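Local coordinates for protein carbohydrate esterase family 2 (CE2) (Chaetomium olivicolor, PDB 4XVH) that probably removes acetyl groups from xylan or related plant polysaccharides, as a family 2 carbohydrate esterase with a jelly-roll domain joined to an SGNH-type hydrolase domain, at residues V2-S16 with A86-D98. Residues are numbered along the deposited sequence; the frame is centred on the assembly and turned at random.
Sequences VRYLGRVNPATKELS and AYGSIFLGNITTD. With PEU (2,5,8,11,14,17,20,23,26,29,32,35,38,41,44,47,50,53,56,59,62,65,68,71,74,77,80-heptacosaoxadooctacontan-82-ol), chain C.
The E14 side chain crosses one face of the F91 ring, its CG offset toward the rim and 3.8 Å from the ring centroid in a CH-pi contact. Its chain runs extended, with CG anti to the backbone N (chi1 -180°), which carries the carboxylate on across the ring, the two planes only 17° apart. There OE2 accepts a 2.7 Å hydrogen bond from S89 OG through the anti lone pair, and a glutamate is long enough both to cover the phenyl and to meet that hydroxyl. Shortening this residue to an alanine would probably cost S89 OG its acceptor and F91 the CH-pi contact and stacked carboxylate, with just CB remaining.

Main-chain bonds join the strands. L15 N gives a 2.8 Å bond to I90 O, the return bond from I90 N is weak, and L92 N binds K13 O at 3.0 Å. Strand 14-15 is an outermost strand of a four-stranded antiparallel sheet in the jelly-roll beta-sandwich, beside strand 88-97, whose other neighbour is strand 31-40. Past that pairing, K13, bent at chi3 (-66°), is long enough to bring its NZ to G93 O as donor, while a water bridges T12 O and L92 O.

Leucine suits the buried apolar interior, where L15 CD1 packs 3.9 Å from L92 CD1; L92 also touches V22 of the other sheet. At the partly exposed margin V2, just ahead of strand 3-5, meets I95 tip to tip, CG1 to CD1 3.6 Å.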
ATOM      1  N   VAL A   2      -9.786  -8.351  19.035  1.00 39.71           N
ATOM      2  CA  VAL A   2      -9.286  -7.413  18.041  1.00 34.98           C
ATOM      3  C   VAL A   2      -8.717  -8.172  16.864  1.00 32.75           C
ATOM      4  O   VAL A   2      -8.080  -9.206  17.064  1.00 33.26           O
ATOM      5  CB  VAL A   2      -8.200  -6.540  18.641  1.00 34.80           C
ATOM      6  CG1 VAL A   2      -7.810  -5.443  17.682  1.00 32.72           C
ATOM      7  CG2 VAL A   2      -8.677  -5.968  19.980  1.00 37.00           C
ATOM      8  N   ARG A   3      -8.921  -7.701  15.640  1.00 29.22           N
ATOM      9  CA  ARG A   3      -8.129  -8.307  14.589  1.00 29.18           C
ATOM     10  C   ARG A   3      -7.236  -7.281  13.924  1.00 25.28           C
ATOM     11  O   ARG A   3      -7.591  -6.098  13.762  1.00 23.19           O
ATOM     12  CB  ARG A   3      -9.009  -9.061  13.591  1.00 32.66           C
ATOM     13  CG  ARG A   3      -9.638  -8.320  12.487  1.00 33.21           C
ATOM     14  CD  ARG A   3     -10.461  -9.337  11.632  1.00 43.88           C
ATOM     15  NE  ARG A   3     -11.259  -8.638  10.631  1.00 42.58           N
ATOM     16  CZ  ARG A   3     -10.874  -8.422   9.378  1.00 40.15           C
ATOM     17  NH1 ARG A   3      -9.711  -8.889   8.928  1.00 37.53           N
ATOM     18  NH2 ARG A   3     -11.670  -7.739   8.570  1.00 40.40           N
ATOM     19  N   TYR A   4      -6.026  -7.738  13.637  1.00 23.87           N
ATOM     20  CA  TYR A   4      -5.031  -6.906  12.989  1.00 23.97           C
ATOM     21  C   TYR A   4      -5.245  -6.895  11.487  1.00 22.14           C
ATOM     22  O   TYR A   4      -5.522  -7.933  10.881  1.00 21.87           O
ATOM     23  CB  TYR A   4      -3.638  -7.388  13.342  1.00 28.33           C
ATOM     24  CG  TYR A   4      -3.338  -7.056  14.775  1.00 33.28           C
ATOM     25  CD1 TYR A   4      -3.795  -7.887  15.790  1.00 37.40           C
ATOM     26  CD2 TYR A   4      -2.666  -5.872  15.125  1.00 34.30           C
ATOM     27  CE1 TYR A   4      -3.562  -7.600  17.108  1.00 40.57           C
ATOM     28  CE2 TYR A   4      -2.428  -5.566  16.459  1.00 37.31           C
ATOM     29  CZ  TYR A   4      -2.885  -6.443  17.446  1.00 41.06           C
ATOM     30  OH  TYR A   4      -2.674  -6.213  18.792  1.00 44.06           O
ATOM     31  N   LEU A   5      -5.084  -5.712  10.913  1.00 18.69           N
ATOM     32  CA  LEU A   5      -5.250  -5.495   9.496  1.00 17.67           C
ATOM     33  C   LEU A   5      -3.895  -5.347   8.815  1.00 15.65           C
ATOM     34  O   LEU A   5      -3.035  -4.614   9.304  1.00 16.04           O
ATOM     35  CB  LEU A   5      -6.095  -4.240   9.268  1.00 16.59           C
ATOM     36  CG  LEU A   5      -7.421  -4.268  10.027  1.00 18.23           C
ATOM     37  CD1 LEU A   5      -8.210  -2.956   9.867  1.00 18.30           C
ATOM     38  CD2 LEU A   5      -8.239  -5.449   9.532  1.00 19.69           C
ATOM     39  N   GLY A   6      -3.708  -6.045   7.698  1.00 15.17           N
ATOM     40  CA  GLY A   6      -2.461  -5.930   6.963  1.00 15.23           C
ATOM     41  C   GLY A   6      -1.361  -6.763   7.600  1.00 17.22           C
ATOM     42  O   GLY A   6      -1.616  -7.559   8.515  1.00 16.68           O
ATOM     43  N   ARG A   7      -0.127  -6.562   7.135  1.00 17.63           N
ATOM     44  CA  ARG A   7       0.981  -7.364   7.595  1.00 17.16           C
ATOM     45  C   ARG A   7       1.549  -6.737   8.871  1.00 19.21           C
ATOM     46  O   ARG A   7       2.221  -5.704   8.805  1.00 19.20           O
ATOM     47  CB  ARG A   7       2.047  -7.473   6.503  1.00 15.60           C
ATOM     48  CG  ARG A   7       3.238  -8.374   6.854  1.00 16.31           C
ATOM     49  CD  ARG A   7       4.293  -8.314   5.757  1.00 16.21           C
ATOM     50  NE  ARG A   7       3.856  -8.984   4.533  1.00 16.59           N
ATOM     51  CZ  ARG A   7       4.692  -9.289   3.543  1.00 18.98           C
ATOM     52  NH1 ARG A   7       5.987  -8.957   3.669  1.00 20.39           N
ATOM     53  NH2 ARG A   7       4.262  -9.934   2.448  1.00 17.83           N
ATOM     54  N   VAL A   8       1.236  -7.336  10.026  1.00 19.89           N
ATOM     55  CA  VAL A   8       1.673  -6.796  11.318  1.00 19.55           C
ATOM     56  C   VAL A   8       2.360  -7.887  12.117  1.00 21.25           C
ATOM     57  O   VAL A   8       1.774  -8.924  12.385  1.00 20.94           O
ATOM     58  CB  VAL A   8       0.507  -6.213  12.125  1.00 18.57           C
ATOM     59  CG1 VAL A   8       0.965  -5.720  13.531  1.00 17.22           C
ATOM     60  CG2 VAL A   8      -0.147  -5.050  11.339  1.00 17.44           C
ATOM     61  N   ASN A   9       3.619  -7.656  12.469  1.00 21.67           N
ATOM     62  CA  ASN A   9       4.368  -8.646  13.239  1.00 23.08           C
ATOM     63  C   ASN A   9       3.764  -8.763  14.634  1.00 24.28           C
ATOM     64  O   ASN A   9       3.813  -7.817  15.402  1.00 24.27           O
ATOM     65  CB  ASN A   9       5.839  -8.243  13.310  1.00 23.96           C
ATOM     66  CG  ASN A   9       6.731  -9.312  13.934  1.00 26.74           C
ATOM     67  OD1 ASN A   9       6.271 -10.247  14.600  1.00 26.55           O
ATOM     68  ND2 ASN A   9       8.034  -9.145  13.736  1.00 27.15           N
ATOM     69  N   PRO A  10       3.177  -9.928  14.968  1.00 25.24           N
ATOM     70  CA  PRO A  10       2.566 -10.034  16.299  1.00 26.80           C
ATOM     71  C   PRO A  10       3.579  -9.996  17.447  1.00 28.59           C
ATOM     72  O   PRO A  10       3.159  -9.791  18.578  1.00 29.68           O
ATOM     73  CB  PRO A  10       1.843 -11.384  16.254  1.00 28.64           C
ATOM     74  CG  PRO A  10       2.593 -12.192  15.226  1.00 28.37           C
ATOM     75  CD  PRO A  10       3.088 -11.184  14.198  1.00 25.42           C
ATOM     76  N   ALA A  11       4.874 -10.157  17.168  1.00 28.56           N
ATOM     77  CA  ALA A  11       5.885 -10.058  18.224  1.00 30.75           C
ATOM     78  C   ALA A  11       6.185  -8.604  18.597  1.00 31.90           C
ATOM     79  O   ALA A  11       6.763  -8.337  19.658  1.00 34.80           O
ATOM     80  CB  ALA A  11       7.186 -10.771  17.808  1.00 29.58           C
ATOM     81  N   THR A  12       5.816  -7.668  17.728  1.00 30.19           N
ATOM     82  CA  THR A  12       6.075  -6.257  17.992  1.00 29.52           C
ATOM     83  C   THR A  12       4.815  -5.395  18.049  1.00 29.20           C
ATOM     84  O   THR A  12       4.837  -4.308  18.606  1.00 29.14           O
ATOM     85  CB  THR A  12       6.949  -5.659  16.910  1.00 26.56           C
ATOM     86  OG1 THR A  12       6.204  -5.688  15.685  1.00 24.58           O
ATOM     87  CG2 THR A  12       8.261  -6.464  16.767  1.00 26.40           C
ATOM     88  N   LYS A  13       3.744  -5.869  17.412  1.00 27.99           N
ATOM     89  CA  LYS A  13       2.522  -5.105  17.225  1.00 27.69           C
ATOM     90  C   LYS A  13       2.781  -3.718  16.621  1.00 25.98           C
ATOM     91  O   LYS A  13       2.059  -2.740  16.897  1.00 24.98           O
ATOM     92  CB  LYS A  13       1.755  -4.985  18.542  1.00 30.92           C
ATOM     93  CG  LYS A  13       1.241  -6.343  19.035  1.00 35.01           C
ATOM     94  CD  LYS A  13       0.135  -6.210  20.082  1.00 37.72           C
ATOM     95  CE  LYS A  13       0.627  -5.587  21.366  1.00 41.58           C
ATOM     96  NZ  LYS A  13      -0.472  -5.524  22.398  1.00 44.57           N
ATOM     97  N   GLU A  14       3.793  -3.661  15.759  1.00 25.38           N
ATOM     98  CA  GLU A  14       4.144  -2.423  15.066  1.00 23.24           C
ATOM     99  C   GLU A  14       3.312  -2.230  13.819  1.00 21.42           C
ATOM    100  O   GLU A  14       3.291  -3.082  12.917  1.00 20.88           O
ATOM    101  CB  GLU A  14       5.634  -2.401  14.693  1.00 23.51           C
ATOM    102  CG  GLU A  14       6.094  -1.124  13.957  1.00 23.02           C
ATOM    103  CD  GLU A  14       7.535  -1.244  13.465  1.00 24.56           C
ATOM    104  OE1 GLU A  14       8.051  -2.379  13.381  1.00 24.45           O
ATOM    105  OE2 GLU A  14       8.166  -0.200  13.196  1.00 25.47           O
ATOM    106  N   LEU A  15       2.608  -1.107  13.773  1.00 21.61           N
ATOM    107  CA  LEU A  15       1.965  -0.671  12.544  1.00 21.65           C
ATOM    108  C   LEU A  15       3.022  -0.000  11.693  1.00 21.41           C
ATOM    109  O   LEU A  15       3.341   1.179  11.867  1.00 22.54           O
ATOM    110  CB  LEU A  15       0.805   0.267  12.841  1.00 21.50           C
ATOM    111  CG  LEU A  15      -0.225  -0.313  13.814  1.00 22.35           C
ATOM    112  CD1 LEU A  15      -1.341   0.734  13.933  1.00 23.84           C
ATOM    113  CD2 LEU A  15      -0.795  -1.674  13.333  1.00 21.97           C
ATOM    114  N   SER A  16       3.586  -0.786  10.792  1.00 20.62           N
ATOM    115  CA  SER A  16       4.731  -0.366   9.995  1.00 20.97           C
ATOM    116  C   SER A  16       4.323  -0.090   8.546  1.00 20.36           C
ATOM    117  O   SER A  16       4.449   1.031   8.063  1.00 20.54           O
ATOM    118  CB  SER A  16       5.813  -1.448  10.034  1.00 21.46           C
ATOM    119  OG  SER A  16       6.885  -1.084   9.193  1.00 23.38           O
ATOM    120  N   ALA A  86       8.895   5.044   6.144  1.00 22.97           N
ATOM    121  CA  ALA A  86       9.990   5.989   5.972  1.00 24.85           C
ATOM    122  C   ALA A  86       9.824   7.199   6.886  1.00 25.75           C
ATOM    123  O   ALA A  86      10.811   7.815   7.253  1.00 28.12           O
ATOM    124  CB  ALA A  86      10.095   6.462   4.513  1.00 23.51           C
ATOM    125  N   TYR A  87       8.580   7.535   7.239  1.00 22.71           N
ATOM    126  CA  TYR A  87       8.321   8.715   8.068  1.00 23.86           C
ATOM    127  C   TYR A  87       8.242   8.361   9.554  1.00 23.26           C
ATOM    128  O   TYR A  87       8.511   9.200  10.409  1.00 22.81           O
ATOM    129  CB  TYR A  87       7.031   9.421   7.632  1.00 23.92           C
ATOM    130  CG  TYR A  87       7.186  10.230   6.357  1.00 26.36           C
ATOM    131  CD1 TYR A  87       7.687  11.532   6.386  1.00 28.17           C
ATOM    132  CD2 TYR A  87       6.869   9.674   5.114  1.00 27.00           C
ATOM    133  CE1 TYR A  87       7.848  12.261   5.214  1.00 28.67           C
ATOM    134  CE2 TYR A  87       7.024  10.410   3.932  1.00 27.28           C
ATOM    135  CZ  TYR A  87       7.512  11.698   3.992  1.00 28.23           C
ATOM    136  OH  TYR A  87       7.665  12.403   2.805  1.00 28.55           O
ATOM    137  N   GLY A  88       7.849   7.122   9.854  1.00 23.66           N
ATOM    138  CA  GLY A  88       7.840   6.633  11.234  1.00 24.87           C
ATOM    139  C   GLY A  88       6.952   5.415  11.372  1.00 23.79           C
ATOM    140  O   GLY A  88       6.480   4.879  10.375  1.00 23.61           O
ATOM    141  N   SER A  89       6.705   4.979  12.594  1.00 24.75           N
ATOM    142  CA  SER A  89       5.745   3.903  12.815  1.00 24.45           C
ATOM    143  C   SER A  89       5.054   4.049  14.179  1.00 26.26           C
ATOM    144  O   SER A  89       5.457   4.869  14.991  1.00 26.67           O
ATOM    145  CB  SER A  89       6.431   2.542  12.697  1.00 23.78           C
ATOM    146  OG  SER A  89       7.427   2.402  13.682  1.00 25.71           O
ATOM    147  N   ILE A  90       3.998   3.267  14.404  1.00 25.39           N
ATOM    148  CA  ILE A  90       3.302   3.264  15.688  1.00 26.39           C
ATOM    149  C   ILE A  90       3.388   1.872  16.311  1.00 26.38           C
ATOM    150  O   ILE A  90       3.095   0.876  15.647  1.00 26.77           O
ATOM    151  CB  ILE A  90       1.810   3.675  15.550  1.00 19.99           C
ATOM    152  CG1 ILE A  90       1.716   5.099  14.980  1.00 19.83           C
ATOM    153  CG2 ILE A  90       1.129   3.583  16.919  1.00 20.96           C
ATOM    154  CD1 ILE A  90       0.369   5.432  14.305  1.00 19.64           C
ATOM    155  N   PHE A  91       3.834   1.782  17.561  1.00 26.18           N
ATOM    156  CA  PHE A  91       3.812   0.484  18.243  1.00 27.30           C
ATOM    157  C   PHE A  91       2.589   0.417  19.158  1.00 27.70           C
ATOM    158  O   PHE A  91       2.475   1.221  20.091  1.00 29.78           O
ATOM    159  CB  PHE A  91       5.100   0.258  19.035  1.00 29.46           C
ATOM    160  CG  PHE A  91       6.326   0.043  18.165  1.00 29.61           C
ATOM    161  CD1 PHE A  91       6.954   1.117  17.540  1.00 29.35           C
ATOM    162  CD2 PHE A  91       6.864  -1.231  18.007  1.00 30.59           C
ATOM    163  CE1 PHE A  91       8.096   0.908  16.743  1.00 29.83           C
ATOM    164  CE2 PHE A  91       8.006  -1.448  17.223  1.00 28.79           C
ATOM    165  CZ  PHE A  91       8.618  -0.377  16.601  1.00 28.22           C
ATOM    166  N   LEU A  92       1.676  -0.516  18.883  1.00 25.79           N
ATOM    167  CA  LEU A  92       0.419  -0.590  19.612  1.00 26.30           C
ATOM    168  C   LEU A  92       0.603  -1.222  20.981  1.00 28.82           C
ATOM    169  O   LEU A  92       1.456  -2.104  21.158  1.00 29.80           O
ATOM    170  CB  LEU A  92      -0.629  -1.373  18.818  1.00 26.44           C
ATOM    171  CG  LEU A  92      -1.178  -0.657  17.565  1.00 25.27           C
ATOM    172  CD1 LEU A  92      -2.350  -1.415  17.006  1.00 26.11           C
ATOM    173  CD2 LEU A  92      -1.613   0.751  17.916  1.00 25.18           C
ATOM    174  N   GLY A  93      -0.210  -0.766  21.937  1.00 29.75           N
ATOM    175  CA  GLY A  93      -0.301  -1.372  23.258  1.00 34.71           C
ATOM    176  C   GLY A  93      -1.574  -2.201  23.386  1.00 36.05           C
ATOM    177  O   GLY A  93      -1.947  -2.928  22.457  1.00 37.01           O
ATOM    178  N   ASN A  94      -2.250  -2.098  24.525  1.00 35.70           N
ATOM    179  CA  ASN A  94      -3.505  -2.811  24.700  1.00 36.08           C
ATOM    180  C   ASN A  94      -4.746  -1.974  24.385  1.00 33.81           C
ATOM    181  O   ASN A  94      -4.748  -0.757  24.533  1.00 32.91           O
ATOM    182  CB  ASN A  94      -3.586  -3.355  26.110  1.00 41.27           C
ATOM    183  CG  ASN A  94      -2.552  -4.436  26.359  1.00 45.34           C
ATOM    184  OD1 ASN A  94      -2.315  -5.295  25.508  1.00 45.97           O
ATOM    185  ND2 ASN A  94      -1.966  -4.429  27.566  1.00 48.19           N
ATOM    186  N   ILE A  95      -5.793  -2.654  23.932  1.00 32.95           N
ATOM    187  CA  ILE A  95      -7.039  -2.005  23.593  1.00 33.24           C
ATOM    188  C   ILE A  95      -8.047  -2.225  24.696  1.00 34.23           C
ATOM    189  O   ILE A  95      -8.248  -3.359  25.130  1.00 34.50           O
ATOM    190  CB  ILE A  95      -7.589  -2.524  22.273  1.00 34.00           C
ATOM    191  CG1 ILE A  95      -6.509  -2.337  21.194  1.00 34.33           C
ATOM    192  CG2 ILE A  95      -8.911  -1.810  21.948  1.00 33.71           C
ATOM    193  CD1 ILE A  95      -6.955  -2.574  19.765  1.00 34.30           C
ATOM    194  N   THR A  96      -8.666  -1.139  25.158  1.00 34.11           N
ATOM    195  CA  THR A  96      -9.580  -1.214  26.299  1.00 35.98           C
ATOM    196  C   THR A  96     -10.918  -0.558  25.955  1.00 35.31           C
ATOM    197  O   THR A  96     -11.000   0.209  25.015  1.00 34.18           O
ATOM    198  CB  THR A  96      -8.997  -0.527  27.540  1.00 36.89           C
ATOM    199  OG1 THR A  96      -8.721   0.842  27.227  1.00 36.60           O
ATOM    200  CG2 THR A  96      -7.714  -1.212  27.991  1.00 37.71           C
ATOM    201  N   THR A  97     -11.957  -0.893  26.712  1.00 35.99           N
ATOM    202  CA  THR A  97     -13.254  -0.234  26.577  1.00 35.71           C
ATOM    203  C   THR A  97     -13.845   0.008  27.953  1.00 35.54           C
ATOM    204  O   THR A  97     -13.443  -0.638  28.916  1.00 36.01           O
ATOM    205  CB  THR A  97     -14.255  -1.057  25.738  1.00 37.47           C
ATOM    206  OG1 THR A  97     -15.516  -0.385  25.725  1.00 38.67           O
ATOM    207  CG2 THR A  97     -14.460  -2.443  26.330  1.00 39.25           C
ATOM    208  N   ASP A  98     -14.791   0.933  28.049  1.00 35.99           N
ATOM    209  CA  ASP A  98     -15.494   1.142  29.308  1.00 38.81           C
ATOM    210  C   ASP A  98     -16.674   0.181  29.471  1.00 40.39           C
ATOM    211  O   ASP A  98     -17.370   0.215  30.477  1.00 42.26           O
ATOM    212  CB  ASP A  98     -15.962   2.589  29.432  1.00 40.01           C
ATOM    213  CG  ASP A  98     -17.093   2.936  28.470  1.00 41.00           C
ATOM    214  OD1 ASP A  98     -17.289   2.247  27.449  1.00 39.58           O
ATOM    215  OD2 ASP A  98     -17.780   3.937  28.736  1.00 42.88           O
TER
HETATM  216  CAA PEU C 402      12.422   8.092  11.140  1.00 70.99           C
HETATM  217  OAB PEU C 402      12.921   9.016  10.157  1.00 71.77           O
HETATM  218  CAC PEU C 402      14.380   8.892   9.939  1.00 72.61           C
HETATM  219  CAD PEU C 402      15.126   9.822   8.909  1.00 77.05           C
HETATM  220  OAE PEU C 402      15.025  11.232   9.223  1.00 77.29           O
HETATM  221  CAF PEU C 402      13.660  11.757   9.172  1.00 77.68           C
HETATM  222  CAG PEU C 402      12.929  11.978   7.837  1.00 77.76           C
HETATM  223  OAH PEU C 402      12.807  10.871   6.931  1.00 78.01           O
HETATM  224  CAI PEU C 402      11.938  11.209   5.813  1.00 77.94           C
HETATM  225  CAJ PEU C 402      11.993  10.175   4.682  1.00 78.01           C
HETATM  226  OAK PEU C 402      11.072  10.529   3.615  1.00 78.05           O
HETATM  227  CAL PEU C 402      11.450   9.834   2.408  1.00 78.01           C
HETATM  228  CAM PEU C 402      10.560  10.140   1.209  1.00 77.83           C
HETATM  229  OAN PEU C 402      11.277   9.539   0.112  1.00 77.54           O
HETATM  230  CAO PEU C 402      10.694   9.789  -1.187  1.00 76.89           C
HETATM  231  CAP PEU C 402      11.930   9.530  -2.024  1.00 76.24           C
HETATM  232  OAQ PEU C 402      12.060   9.620  -3.464  1.00 75.85           O
HETATM  233  CAR PEU C 402      11.660  10.860  -4.128  1.00 75.04           C
HETATM  234  CAS PEU C 402      10.167  11.191  -4.378  1.00 73.49           C
HETATM  235  OAT PEU C 402       9.480  10.240  -5.285  1.00 71.07           O
HETATM  236  CAU PEU C 402       9.390   8.856  -4.830  1.00 68.13           C
HETATM  237  CAV PEU C 402       8.681   7.956  -5.865  1.00 65.81           C
HETATM  238  OAW PEU C 402       8.505   6.564  -5.501  1.00 64.62           O
HETATM  239  O   HOH W   1       4.058  -2.785  20.616  1.00 29.07           O